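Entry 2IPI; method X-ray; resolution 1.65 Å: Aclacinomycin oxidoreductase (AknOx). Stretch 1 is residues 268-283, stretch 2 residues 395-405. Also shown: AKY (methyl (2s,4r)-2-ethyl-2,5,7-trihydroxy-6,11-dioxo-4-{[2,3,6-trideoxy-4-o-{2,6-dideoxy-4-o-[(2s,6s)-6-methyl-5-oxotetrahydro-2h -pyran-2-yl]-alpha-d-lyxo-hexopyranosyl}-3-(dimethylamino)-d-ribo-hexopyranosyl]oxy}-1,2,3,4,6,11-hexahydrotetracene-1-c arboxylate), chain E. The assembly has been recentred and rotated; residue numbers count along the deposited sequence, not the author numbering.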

ATOM      1  N   ILE A 268     -22.804 -10.302 -10.510  1.00 19.09           N
ATOM      2  CA  ILE A 268     -22.117 -10.037  -9.254  1.00 22.07           C
ATOM      3  C   ILE A 268     -21.118  -8.903  -9.466  1.00 21.47           C
ATOM      4  O   ILE A 268     -21.100  -7.917  -8.733  1.00 19.28           O
ATOM      5  N   ILE A 269     -20.295  -9.071 -10.507  1.00 18.39           N
ATOM      6  CA  ILE A 269     -19.362  -7.999 -10.855  1.00 15.69           C
ATOM      7  C   ILE A 269     -20.102  -6.699 -11.111  1.00 17.33           C
ATOM      8  O   ILE A 269     -19.812  -5.657 -10.521  1.00 19.05           O
ATOM      9  N   ASP A 270     -21.078  -6.754 -12.016  1.00 15.75           N
ATOM     10  CA  ASP A 270     -21.760  -5.525 -12.418  1.00 16.90           C
ATOM     11  C   ASP A 270     -22.522  -4.918 -11.249  1.00 16.75           C
ATOM     12  O   ASP A 270     -22.535  -3.690 -11.098  1.00 17.17           O
ATOM     13  N   ASN A 271     -23.127  -5.807 -10.452  1.00 13.62           N
ATOM     14  CA  ASN A 271     -23.807  -5.367  -9.237  1.00 17.05           C
ATOM     15  C   ASN A 271     -22.830  -4.701  -8.261  1.00 14.43           C
ATOM     16  O   ASN A 271     -23.111  -3.590  -7.795  1.00 14.52           O
ATOM     17  N   HIS A 272     -21.713  -5.343  -7.944  1.00 14.50           N
ATOM     18  CA  HIS A 272     -20.709  -4.765  -7.040  1.00 15.72           C
ATOM     19  C   HIS A 272     -20.296  -3.360  -7.477  1.00 16.64           C
ATOM     20  O   HIS A 272     -20.327  -2.426  -6.664  1.00 18.17           O
ATOM     21  N   GLY A 273     -19.894  -3.239  -8.738  1.00 16.81           N
ATOM     22  CA  GLY A 273     -19.447  -2.005  -9.333  1.00 16.30           C
ATOM     23  C   GLY A 273     -20.489  -0.921  -9.431  1.00 15.05           C
ATOM     24  O   GLY A 273     -20.179   0.261  -9.232  1.00 16.65           O
ATOM     25  N   ALA A 274     -21.758  -1.229  -9.734  1.00 14.62           N
ATOM     26  CA  ALA A 274     -22.747  -0.149  -9.734  1.00 15.64           C
ATOM     27  C   ALA A 274     -22.935   0.437  -8.329  1.00 16.04           C
ATOM     28  O   ALA A 274     -23.188   1.637  -8.233  1.00 20.37           O
ATOM     29  N   TRP A 275     -22.834  -0.369  -7.273  1.00 16.16           N
ATOM     30  CA  TRP A 275     -23.066   0.058  -5.892  1.00 18.63           C
ATOM     31  C   TRP A 275     -21.956   1.004  -5.443  1.00 20.14           C
ATOM     32  O   TRP A 275     -22.193   2.063  -4.855  1.00 22.40           O
ATOM     33  N   HIS A 276     -20.699   0.554  -5.751  1.00 18.16           N
ATOM     34  CA  HIS A 276     -19.556   1.385  -5.359  1.00 18.12           C
ATOM     35  C   HIS A 276     -19.600   2.752  -6.017  1.00 18.85           C
ATOM     36  O   HIS A 276     -19.171   3.738  -5.421  1.00 18.36           O
ATOM     37  N   GLN A 277     -20.131   2.814  -7.237  1.00 17.06           N
ATOM     38  CA  GLN A 277     -20.190   4.119  -7.892  1.00 20.91           C
ATOM     39  C   GLN A 277     -21.231   4.985  -7.199  1.00 21.57           C
ATOM     40  O   GLN A 277     -21.150   6.212  -7.231  1.00 18.88           O
ATOM     41  N   SER A 278     -22.396   4.411  -6.607  1.00 25.40           N
ATOM     42  CA  SER A 278     -23.422   5.203  -5.940  1.00 24.83           C
ATOM     43  C   SER A 278     -23.055   5.466  -4.482  1.00 24.34           C
ATOM     44  O   SER A 278     -23.476   6.501  -3.909  1.00 24.18           O
ATOM     45  N   ASN A 279     -22.289   4.627  -3.825  1.00 20.47           N
ATOM     46  CA  ASN A 279     -22.151   4.732  -2.380  1.00 20.13           C
ATOM     47  C   ASN A 279     -20.741   4.926  -1.864  1.00 19.43           C
ATOM     48  O   ASN A 279     -20.087   3.944  -1.511  1.00 19.06           O
ATOM     49  N   SER A 280     -20.256   6.162  -1.780  1.00 25.38           N
ATOM     50  CA  SER A 280     -19.014   6.397  -1.053  1.00 30.96           C
ATOM     51  C   SER A 280     -18.806   7.880  -0.722  1.00 30.17           C
ATOM     52  O   SER A 280     -19.685   8.525  -0.164  1.00 27.32           O
ATOM     53  N   ALA A 281     -17.627   8.348  -1.090  1.00 31.29           N
ATOM     54  CA  ALA A 281     -17.046   9.674  -1.052  1.00 33.67           C
ATOM     55  C   ALA A 281     -17.923  10.710  -0.348  1.00 33.19           C
ATOM     56  O   ALA A 281     -18.498  11.574  -1.022  1.00 28.74           O
ATOM     57  N   ALA A 282     -18.005  10.642   0.974  1.00 32.14           N
ATOM     58  CA  ALA A 282     -18.723  11.557   1.849  1.00 34.05           C
ATOM     59  C   ALA A 282     -18.541  11.148   3.306  1.00 33.76           C
ATOM     60  O   ALA A 282     -17.577  10.466   3.645  1.00 30.72           O
ATOM     61  N   GLY A 283     -19.430  11.531   4.221  1.00 34.54           N
ATOM     62  CA  GLY A 283     -19.206  11.142   5.616  1.00 31.20           C
ATOM     63  C   GLY A 283     -20.440  10.437   6.163  1.00 28.40           C
ATOM     64  O   GLY A 283     -20.956  10.851   7.198  1.00 32.70           O
ATOM     65  N   SER A 395      -8.383  -9.055  -6.559  1.00 17.49           N
ATOM     66  CA  SER A 395      -9.037  -8.471  -5.390  1.00 14.50           C
ATOM     67  C   SER A 395      -9.616  -7.107  -5.733  1.00 15.12           C
ATOM     68  O   SER A 395      -8.951  -6.251  -6.329  1.00 17.26           O
ATOM     69  N   LEU A 396     -10.857  -6.868  -5.361  1.00 11.11           N
ATOM     70  CA  LEU A 396     -11.480  -5.570  -5.543  1.00 10.32           C
ATOM     71  C   LEU A 396     -11.729  -4.959  -4.162  1.00 13.59           C
ATOM     72  O   LEU A 396     -12.354  -5.616  -3.329  1.00 16.77           O
ATOM     73  N   TYR A 397     -11.235  -3.744  -3.951  1.00 13.98           N
ATOM     74  CA  TYR A 397     -11.395  -3.028  -2.693  1.00 15.31           C
ATOM     75  C   TYR A 397     -12.382  -1.875  -2.787  1.00 11.88           C
ATOM     76  O   TYR A 397     -12.279  -1.027  -3.674  1.00 14.10           O
ATOM     77  N   SER A 398     -13.334  -1.854  -1.859  1.00  9.52           N
ATOM     78  CA  SER A 398     -14.156  -0.656  -1.719  1.00 11.88           C
ATOM     79  C   SER A 398     -13.184   0.490  -1.383  1.00 11.41           C
ATOM     80  O   SER A 398     -12.240   0.243  -0.618  1.00 13.10           O
ATOM     81  N   TYR A 399     -13.392   1.653  -1.961  1.00 13.57           N
ATOM     82  CA  TYR A 399     -12.463   2.781  -1.849  1.00 15.90           C
ATOM     83  C   TYR A 399     -13.222   4.096  -1.929  1.00 15.44           C
ATOM     84  O   TYR A 399     -14.450   4.161  -1.800  1.00 12.78           O
ATOM     85  N   GLY A 400     -12.480   5.192  -2.143  1.00 13.70           N
ATOM     86  CA  GLY A 400     -13.165   6.482  -2.236  1.00 14.66           C
ATOM     87  C   GLY A 400     -13.415   7.041  -0.849  1.00 16.21           C
ATOM     88  O   GLY A 400     -12.502   7.040  -0.016  1.00 13.81           O
ATOM     89  N   GLY A 401     -14.635   7.501  -0.575  1.00 15.84           N
ATOM     90  CA  GLY A 401     -14.895   7.988   0.783  1.00 13.47           C
ATOM     91  C   GLY A 401     -14.273   9.359   1.007  1.00 13.58           C
ATOM     92  O   GLY A 401     -14.245  10.258   0.161  1.00 12.67           O
ATOM     93  N   LYS A 402     -13.750   9.527   2.217  1.00 10.50           N
ATOM     94  CA  LYS A 402     -13.039  10.724   2.617  1.00 11.91           C
ATOM     95  C   LYS A 402     -11.781  10.940   1.776  1.00 10.07           C
ATOM     96  O   LYS A 402     -11.349  12.090   1.667  1.00 13.91           O
ATOM     97  N   VAL A 403     -11.152   9.911   1.225  1.00 13.96           N
ATOM     98  CA  VAL A 403      -9.958  10.166   0.406  1.00 14.19           C
ATOM     99  C   VAL A 403     -10.267  11.131  -0.728  1.00 15.34           C
ATOM    100  O   VAL A 403      -9.405  11.876  -1.187  1.00 13.89           O
ATOM    101  N   ASN A 404     -11.517  11.093  -1.205  1.00 15.04           N
ATOM    102  CA  ASN A 404     -11.886  11.862  -2.382  1.00 16.01           C
ATOM    103  C   ASN A 404     -12.261  13.302  -2.062  1.00 13.40           C
ATOM    104  O   ASN A 404     -12.819  13.997  -2.906  1.00 14.23           O
ATOM    105  N   SER A 405     -11.948  13.716  -0.849  1.00 14.79           N
ATOM    106  CA  SER A 405     -12.335  15.009  -0.306  1.00 15.22           C
ATOM    107  C   SER A 405     -11.143  15.967  -0.391  1.00 14.29           C
ATOM    108  O   SER A 405     -11.319  17.181  -0.353  1.00 14.26           O
TER

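Leu 396 covers the most surface in this contact: the axes of helix 268-278 and strand 395-398 come no closer than 10.3 Å, running 26° from parallel, and side chains occupy the space between them. Leu 396 points toward the helix in an m,t rotamer. Its CD1 lies over one face of the His 272 ring, 4.2 Å from the centroid, a CH-pi contact, and sits 4.3 Å from CD1 of Ile 269, whose m,m side chain starts sideways but reaches in at its end. His 272, chi1 t, also points toward the strand.

One turn on, His 276 (chi1 m) donates from ND1 to His 272 O at 2.9 Å, while NE2 lies 3.0 Å from Ser 398 CB, at the ring edge, where NE2 is buried without a polar partner.

Beyond the helix the backbones close in, and small residues take over. Ser 280, chi1 t, points in and donates from OG to Tyr 399 O at 3.0 Å. A CB on Gly 400 would clash with that OG. Ala 281 and Gly 401 are the next most covered; the Ala 281 CB points sideways and lies 3.9 Å from Asn 404 CB, and Ala 281 CA makes a CA-H...O contact with Gly 401 O at 3.1 Å. Tyr 397 points away from the helix, its OH 3.2 Å from AKY C40.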

ATOM      1  CB  ILE A 268     -21.417 -11.303  -8.725  1.00 19.05           C
ATOM      2  CG1 ILE A 268     -22.347 -12.217  -7.916  1.00 16.61           C
ATOM      3  CG2 ILE A 268     -20.173 -10.991  -7.904  1.00 18.38           C
ATOM      4  CD1 ILE A 268     -21.717 -13.546  -7.553  1.00 14.79           C
ATOM      5  CB  ILE A 269     -18.523  -8.362 -12.098  1.00 14.34           C
ATOM      6  CG1 ILE A 269     -17.493  -9.456 -11.835  1.00 13.28           C
ATOM      7  CG2 ILE A 269     -17.880  -7.108 -12.680  1.00 15.53           C
ATOM      8  CD1 ILE A 269     -16.366  -9.078 -10.905  1.00 20.56           C
ATOM      9  CB  ASP A 270     -22.679  -5.809 -13.606  1.00 19.95           C
ATOM     10  CG  ASP A 270     -21.878  -6.175 -14.853  1.00 25.12           C
ATOM     11  OD1 ASP A 270     -20.659  -5.914 -14.868  1.00 23.20           O
ATOM     12  OD2 ASP A 270     -22.478  -6.732 -15.803  1.00 31.27           O
ATOM     13  CB  ASN A 271     -24.518  -6.549  -8.572  1.00 16.46           C
ATOM     14  CG  ASN A 271     -25.818  -6.936  -9.242  1.00 16.25           C
ATOM     15  OD1 ASN A 271     -26.258  -6.383 -10.250  1.00 16.86           O
ATOM     16  ND2 ASN A 271     -26.494  -7.929  -8.660  1.00 19.78           N
ATOM     17  CB  HIS A 272     -19.503  -5.693  -6.944  1.00 13.55           C
ATOM     18  CG  HIS A 272     -18.228  -5.189  -6.365  1.00 14.15           C
ATOM     19  ND1 HIS A 272     -17.822  -5.555  -5.101  1.00 15.94           N
ATOM     20  CD2 HIS A 272     -17.239  -4.374  -6.816  1.00 13.39           C
ATOM     21  CE1 HIS A 272     -16.657  -5.001  -4.796  1.00 13.62           C
ATOM     22  NE2 HIS A 272     -16.285  -4.269  -5.827  1.00 14.54           N
ATOM     23  CB  ALA A 274     -24.095  -0.610 -10.272  1.00 16.47           C
ATOM     24  CB  TRP A 275     -23.137  -1.151  -4.961  1.00 18.55           C
ATOM     25  CG  TRP A 275     -23.433  -0.897  -3.516  1.00 21.25           C
ATOM     26  CD1 TRP A 275     -24.668  -0.972  -2.911  1.00 19.52           C
ATOM     27  CD2 TRP A 275     -22.510  -0.531  -2.477  1.00 21.92           C
ATOM     28  NE1 TRP A 275     -24.566  -0.676  -1.576  1.00 19.43           N
ATOM     29  CE2 TRP A 275     -23.255  -0.400  -1.275  1.00 21.89           C
ATOM     30  CE3 TRP A 275     -21.131  -0.297  -2.420  1.00 21.25           C
ATOM     31  CZ2 TRP A 275     -22.666  -0.050  -0.063  1.00 21.79           C
ATOM     32  CZ3 TRP A 275     -20.551   0.048  -1.218  1.00 20.77           C
ATOM     33  CH2 TRP A 275     -21.307   0.172  -0.047  1.00 20.33           C
ATOM     34  CB  HIS A 276     -18.237   0.666  -5.668  1.00 16.50           C
ATOM     35  CG  HIS A 276     -17.928  -0.345  -4.609  1.00 16.69           C
ATOM     36  ND1 HIS A 276     -18.432  -1.633  -4.608  1.00 16.58           N
ATOM     37  CD2 HIS A 276     -17.169  -0.231  -3.496  1.00 13.03           C
ATOM     38  CE1 HIS A 276     -17.981  -2.263  -3.540  1.00 18.07           C
ATOM     39  NE2 HIS A 276     -17.215  -1.441  -2.850  1.00 16.62           N
ATOM     40  CB  GLN A 277     -20.484   3.957  -9.380  1.00 22.79           C
ATOM     41  CG  GLN A 277     -20.429   5.224 -10.212  1.00 26.81           C
ATOM     42  CD  GLN A 277     -21.083   5.061 -11.573  1.00 29.21           C
ATOM     43  OE1 GLN A 277     -21.052   3.982 -12.162  1.00 18.51           O
ATOM     44  NE2 GLN A 277     -21.689   6.123 -12.103  1.00 27.98           N
ATOM     45  CB  SER A 278     -24.780   4.502  -6.021  1.00 24.58           C
ATOM     46  OG  SER A 278     -25.217   4.395  -7.364  1.00 21.92           O
ATOM     47  CB  ASN A 279     -22.705   3.429  -1.775  1.00 21.19           C
ATOM     48  CG  ASN A 279     -23.660   3.654  -0.628  1.00 31.06           C
ATOM     49  OD1 ASN A 279     -23.239   3.557   0.526  1.00 45.57           O
ATOM     50  ND2 ASN A 279     -24.917   3.962  -0.945  1.00 32.97           N
ATOM     51  CB  SER A 280     -17.797   5.911  -1.832  1.00 34.22           C
ATOM     52  OG  SER A 280     -16.638   6.078  -1.026  1.00 37.29           O
ATOM     53  CB  ALA A 281     -16.739  10.105  -2.489  1.00 30.09           C
ATOM     54  CB  ALA A 282     -20.203  11.655   1.510  1.00 41.99           C
ATOM     55  CB  SER A 395      -8.035  -8.356  -4.248  1.00 12.68           C
ATOM     56  OG  SER A 395      -7.551  -9.618  -3.850  1.00 18.63           O
ATOM     57  CB  LEU A 396     -12.792  -5.630  -6.324  1.00 12.74           C
ATOM     58  CG  LEU A 396     -12.815  -6.552  -7.544  1.00 10.75           C
ATOM     59  CD1 LEU A 396     -14.252  -6.766  -8.022  1.00 11.17           C
ATOM     60  CD2 LEU A 396     -11.957  -5.974  -8.655  1.00 11.48           C
ATOM     61  CB  TYR A 397     -10.040  -2.466  -2.207  1.00 12.32           C
ATOM     62  CG  TYR A 397      -9.024  -3.566  -2.060  1.00 13.41           C
ATOM     63  CD1 TYR A 397      -8.357  -4.099  -3.172  1.00 13.40           C
ATOM     64  CD2 TYR A 397      -8.738  -4.084  -0.811  1.00 12.27           C
ATOM     65  CE1 TYR A 397      -7.431  -5.114  -3.019  1.00 15.41           C
ATOM     66  CE2 TYR A 397      -7.813  -5.098  -0.655  1.00 16.53           C
ATOM     67  CZ  TYR A 397      -7.163  -5.612  -1.760  1.00 16.34           C
ATOM     68  OH  TYR A 397      -6.239  -6.619  -1.585  1.00 21.08           O
ATOM     69  CB  SER A 398     -15.249  -0.818  -0.676  1.00 17.78           C
ATOM     70  OG  SER A 398     -14.713  -1.009   0.624  1.00 28.95           O
ATOM     71  CB  TYR A 399     -11.399   2.732  -2.943  1.00 18.63           C
ATOM     72  CG  TYR A 399     -10.082   3.403  -2.621  1.00 19.17           C
ATOM     73  CD1 TYR A 399      -9.575   4.382  -3.474  1.00 19.90           C
ATOM     74  CD2 TYR A 399      -9.322   3.091  -1.501  1.00 18.96           C
ATOM     75  CE1 TYR A 399      -8.371   5.028  -3.225  1.00 18.51           C
ATOM     76  CE2 TYR A 399      -8.116   3.723  -1.241  1.00 20.22           C
ATOM     77  CZ  TYR A 399      -7.643   4.689  -2.104  1.00 20.32           C
ATOM     78  OH  TYR A 399      -6.442   5.315  -1.838  1.00 17.51           O
ATOM     79  CB  LYS A 402     -12.717  10.632   4.110  1.00 17.15           C
ATOM     80  CG  LYS A 402     -12.034  11.842   4.724  1.00 19.22           C
ATOM     81  CD  LYS A 402     -13.025  12.807   5.335  1.00 20.27           C
ATOM     82  CE  LYS A 402     -13.573  12.226   6.652  1.00 20.75           C
ATOM     83  NZ  LYS A 402     -14.718  13.077   7.113  1.00 18.90           N
ATOM     84  CB  VAL A 403      -9.370   8.876  -0.191  1.00 17.17           C
ATOM     85  CG1 VAL A 403     -10.297   8.263  -1.221  1.00 28.45           C
ATOM     86  CG2 VAL A 403      -8.013   9.160  -0.819  1.00 20.25           C
ATOM     87  CB  ASN A 404     -13.072  11.177  -3.102  1.00 15.37           C
ATOM     88  CG  ASN A 404     -12.631   9.932  -3.837  1.00 17.96           C
ATOM     89  OD1 ASN A 404     -11.498   9.465  -3.716  1.00 13.96           O
ATOM     90  ND2 ASN A 404     -13.540   9.363  -4.634  1.00 18.61           N
ATOM     91  CB  SER A 405     -12.819  14.922   1.137  1.00 16.95           C
ATOM     92  OG  SER A 405     -13.646  13.798   1.421  1.00 19.52           O
TER
HETATM   93  O15 AKY E 601      -3.784  -3.476  -0.679  0.68 19.00           O
HETATM   94  C42 AKY E 601      -3.434  -4.611  -0.307  0.68 18.15           C
HETATM   95  C40 AKY E 601      -4.378  -5.353   0.671  0.68 20.21           C
HETATM   96  C38 AKY E 601      -3.984  -6.737   0.993  0.68 21.14           C
HETATM   97  C39 AKY E 601      -2.293  -5.462  -1.001  0.68 19.78           C
HETATM   98  C41 AKY E 601      -1.863  -5.621  -2.262  0.68 28.90           C
HETATM   99  O14 AKY E 601      -1.824  -6.551  -0.240  0.68 19.65           O
HETATM  100  C37 AKY E 601      -2.885  -7.377   0.221  0.68 19.03           C
HETATM  101  O13 AKY E 601      -2.434  -8.503   0.930  0.68 16.38           O
HETATM  102  C35 AKY E 601      -2.121  -9.623   0.157  0.68 17.83           C
HETATM  103  C34 AKY E 601      -3.167 -10.737   0.274  0.68 14.14           C
HETATM  104  C36 AKY E 601      -4.483 -10.233   0.512  0.68 10.85           C
HETATM  105  O11 AKY E 601      -2.832 -11.818   1.301  0.68 17.33           O
HETATM  106  C33 AKY E 601      -0.703 -10.105   0.404  0.68 18.12           C
HETATM  107  O12 AKY E 601       0.410  -9.083   0.253  0.68 18.15           O
HETATM  108  C32 AKY E 601      -0.578 -10.968   1.496  0.68 20.68           C
HETATM  109  C31 AKY E 601      -1.345 -12.137   1.327  0.68 21.39           C
HETATM  110  O7  AKY E 601      -2.501 -18.279  -0.440  0.68 30.98           O
HETATM  111  C7  AKY E 601      -1.733 -19.280   0.230  0.68 27.62           C
HETATM  112  C8  AKY E 601      -2.244 -19.457   1.607  0.68 29.31           C
HETATM  113  C9  AKY E 601      -3.459 -20.348   1.606  0.68 27.74           C
HETATM  114  O9  AKY E 601      -4.316 -19.839   0.642  0.68 23.87           O
HETATM  115  C13 AKY E 601      -4.024 -20.385   2.980  0.68 27.33           C
HETATM  116  C14 AKY E 601      -4.414 -18.934   3.271  0.68 19.43           C
HETATM  117  C20 AKY E 601      -1.885 -20.526  -0.583  0.68 24.55           C
HETATM  118  C19 AKY E 601      -2.553 -21.673  -0.149  0.68 24.05           C
HETATM  119  C10 AKY E 601      -3.001 -21.720   1.291  0.68 24.52           C
HETATM  120  C11 AKY E 601      -2.598 -22.815  -0.950  0.68 20.26           C
HETATM  121  C18 AKY E 601      -1.963 -22.833  -2.192  0.68 18.40           C
HETATM  122  C17 AKY E 601      -1.282 -21.694  -2.639  0.68 17.54           C
HETATM  123  C6  AKY E 601      -1.266 -20.562  -1.832  0.68 21.21           C
HETATM  124  O6  AKY E 601      -0.615 -19.449  -2.232  0.68 14.26           O
HETATM  125  C12 AKY E 601      -1.972 -24.018  -2.963  0.68 18.55           C
HETATM  126  O3  AKY E 601      -2.583 -25.042  -2.588  0.68 26.45           O
HETATM  127  C15 AKY E 601      -1.263 -24.046  -4.189  0.68 14.28           C
HETATM  128  C1  AKY E 601      -1.213 -25.233  -4.917  0.68 13.08           C
HETATM  129  C2  AKY E 601      -0.488 -25.334  -6.105  0.68 13.73           C
HETATM  130  C3  AKY E 601       0.185 -24.201  -6.560  0.68 14.57           C
HETATM  131  C16 AKY E 601      -0.571 -22.901  -4.642  0.68 16.66           C
HETATM  132  C5  AKY E 601      -0.580 -21.720  -3.867  0.68 16.19           C
HETATM  133  O5  AKY E 601       0.040 -20.678  -4.156  0.68 11.24           O
HETATM  134  C4  AKY E 601       0.144 -23.007  -5.844  0.68 17.91           C
HETATM  135  O4  AKY E 601       0.835 -21.949  -6.341  0.68 17.83           O
HETATM  136  O18 AKY E 601      -1.012 -12.951   0.192  0.68 29.94           O
HETATM  137  C45 AKY E 601      -1.740 -17.080  -0.645  0.68 33.76           C
HETATM  138  C43 AKY E 601      -1.777 -22.101   2.120  0.68 26.00           C
HETATM  139  O16 AKY E 601      -0.640 -21.741   1.798  0.68 35.03           O
HETATM  140  O17 AKY E 601      -1.907 -22.879   3.234  0.68 25.78           O
HETATM  141  C44 AKY E 601      -1.132 -24.067   3.026  0.68 31.42           C
HETATM  142  O19 AKY E 601      -1.137 -16.593   0.528  0.68 34.50           O
HETATM  143  C47 AKY E 601      -2.029 -14.637  -1.223  0.68 34.13           C
HETATM  144  N11 AKY E 601      -1.315 -14.064  -2.378  0.68 32.00           N
HETATM  145  C52 AKY E 601      -2.000 -13.184  -3.262  0.68 17.56           C
HETATM  146  C51 AKY E 601       0.078 -13.799  -2.240  0.68 38.26           C
HETATM  147  C46 AKY E 601      -2.656 -16.025  -1.256  0.68 33.72           C
HETATM  148  C48 AKY E 601      -1.650 -14.243   0.205  0.68 33.41           C
HETATM  149  C49 AKY E 601      -0.679 -15.254   0.789  0.68 34.43           C
HETATM  150  C50 AKY E 601       0.820 -14.938   0.870  0.68 32.63           C